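Local coordinates for protein catalase (Bacillus pumilus, PDB 4QOL) that breaks down hydrogen peroxide to water and oxygen at a heme, and probably also oxidises phenolic substrates in a peroxidase-like reaction, at residues A[81-84]-A[85-89]. Numbering follows the deposited sequence.
Sequences FLSE and EGKQT. With NA (sodium ion), chain I.
Lys87 reaches back over the turn that its own backbone closes: its N donates to Glu84 O at 3.1 Å (N-H...O angle 159°), sealing a type II beta turn from Glu84 to Lys87. Gly86 takes a positive phi (89°) that would jam a side chain against the preceding carbonyl. From the turn outward, the lysine's CB sits 3.2 Å from Glu84 O; CG lies anti to the backbone N (chi1 -172°), sending the chain back over the preceding loop, where CD passes 3.8 Å from Phe81 O. A bend at chi3 then carries NZ to Ala80 O, with which it hydrogen-bonds, and to a salt bridge with Glu121; Ser83 OG, itself bonded to Ala80 O, is 3.1 Å from NZ. NZ also donates to a water (2.8 Å) that in turn donates to Glu84 OE2, so the two side chains meet through solvent. Losing the ammonium to an alanine would probably leave Glu121 without this charge mate, Ala80 O without this donor and the water link to Glu84 broken. A second water lies within hydrogen-bonding distance of Phe81 O, Lys87 O and Thr89 OG1, where strand 88-96 begins. Glu85 OE2 binds sodium at 2.2 Å, with Ser72 and four waters completing the site. Besides the backbone turn bond, then, the ammonium ties the loop to Ala80 and Glu121, while sodium probably offsets the charge of Glu85.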
loop_
_atom_site.group_PDB
_atom_site.type_symbol
_atom_site.label_atom_id
_atom_site.label_comp_id
_atom_site.label_asym_id
_atom_site.label_seq_id
_atom_site.Cartn_x
_atom_site.Cartn_y
_atom_site.Cartn_z
ATOM N N PHE A 81 35.734 -9.163 0.351
ATOM C CA PHE A 81 36.040 -8.114 1.314
ATOM C C PHE A 81 37.018 -8.547 2.409
ATOM O O PHE A 81 37.572 -7.687 3.113
ATOM C CB PHE A 81 34.756 -7.447 1.924
ATOM C CG PHE A 81 34.143 -8.205 3.082
ATOM C CD1 PHE A 81 33.354 -9.326 2.871
ATOM C CD2 PHE A 81 34.332 -7.767 4.383
ATOM C CE1 PHE A 81 32.773 -9.984 3.926
ATOM C CE2 PHE A 81 33.708 -8.392 5.450
ATOM C CZ PHE A 81 32.959 -9.532 5.214
ATOM N N LEU A 82 37.249 -9.850 2.555
ATOM C CA LEU A 82 38.206 -10.365 3.578
ATOM C C LEU A 82 39.536 -10.832 3.011
ATOM O O LEU A 82 40.319 -11.493 3.704
ATOM C CB LEU A 82 37.551 -11.490 4.385
ATOM C CG LEU A 82 36.257 -11.109 5.155
ATOM C CD1 LEU A 82 35.639 -12.318 5.852
ATOM C CD2 LEU A 82 36.597 -10.040 6.178
ATOM N N SER A 83 39.819 -10.486 1.775
ATOM C CA SER A 83 40.851 -11.251 0.989
ATOM C C SER A 83 42.262 -10.797 1.254
ATOM O O SER A 83 43.242 -11.491 0.882
ATOM C CB SER A 83 40.607 -11.177 -0.502
ATOM O OG SER A 83 40.645 -9.828 -1.000
ATOM N N GLU A 84 42.416 -9.616 1.798
ATOM C CA GLU A 84 43.765 -9.183 2.037
ATOM C C GLU A 84 43.882 -8.155 3.122
ATOM O O GLU A 84 42.976 -7.305 3.355
ATOM C CB GLU A 84 44.449 -8.724 0.755
ATOM C CG GLU A 84 43.745 -7.804 -0.208
ATOM C CD GLU A 84 44.754 -7.140 -1.231
ATOM O OE1 GLU A 84 45.917 -7.668 -1.407
ATOM O OE2 GLU A 84 44.431 -6.091 -1.896
ATOM N N GLU A 85 45.066 -8.174 3.736
ATOM C CA GLU A 85 45.398 -7.245 4.790
ATOM C C GLU A 85 45.263 -5.836 4.286
ATOM O O GLU A 85 45.714 -5.491 3.208
ATOM C CB GLU A 85 46.846 -7.420 5.285
ATOM C CG GLU A 85 47.047 -8.677 6.110
ATOM C CD GLU A 85 47.145 -10.004 5.312
ATOM O OE1 GLU A 85 47.267 -9.989 4.033
ATOM O OE2 GLU A 85 47.004 -11.083 6.002
ATOM N N GLY A 86 44.630 -4.989 5.099
ATOM C CA GLY A 86 44.507 -3.578 4.744
ATOM C C GLY A 86 43.274 -3.241 3.929
ATOM O O GLY A 86 42.948 -2.055 3.791
ATOM N N LYS A 87 42.581 -4.232 3.404
ATOM C CA LYS A 87 41.439 -3.958 2.567
ATOM C C LYS A 87 40.300 -3.296 3.372
ATOM O O LYS A 87 39.922 -3.806 4.413
ATOM C CB LYS A 87 40.919 -5.245 1.924
ATOM C CG LYS A 87 39.836 -4.953 0.895
ATOM C CD LYS A 87 39.507 -6.224 0.130
ATOM C CE LYS A 87 39.164 -5.955 -1.308
ATOM N NZ LYS A 87 39.345 -7.245 -2.053
ATOM N N GLN A 88 39.804 -2.177 2.870
ATOM C CA GLN A 88 38.764 -1.400 3.520
ATOM C C GLN A 88 37.449 -1.526 2.734
ATOM O O GLN A 88 37.415 -1.376 1.524
ATOM C CB GLN A 88 39.170 0.064 3.632
ATOM C CG GLN A 88 40.406 0.256 4.467
ATOM C CD GLN A 88 40.895 1.699 4.528
ATOM O OE1 GLN A 88 40.235 2.610 4.050
ATOM N NE2 GLN A 88 42.030 1.920 5.179
ATOM N N THR A 89 36.374 -1.723 3.481
ATOM C CA THR A 89 35.024 -1.796 2.932
ATOM C C THR A 89 34.163 -0.830 3.737
ATOM O O THR A 89 34.176 -0.854 4.979
ATOM C CB THR A 89 34.489 -3.193 3.093
ATOM O OG1 THR A 89 35.361 -4.077 2.384
ATOM C CG2 THR A 89 33.058 -3.350 2.552
HETATM NA NA NA I . 47.191 -13.042 5.000
HETATM O O HOH W 1 37.311 -4.999 4.133
HETATM O O HOH W 2 41.658 -6.328 -3.225
HETATM O O HOH W 3 47.893 -12.366 3.387
HETATM O O HOH W 4 48.911 -12.712 6.078
HETATM O O HOH W 5 46.385 -13.789 6.953
HETATM O O HOH W 6 47.591 -14.856 4.280
#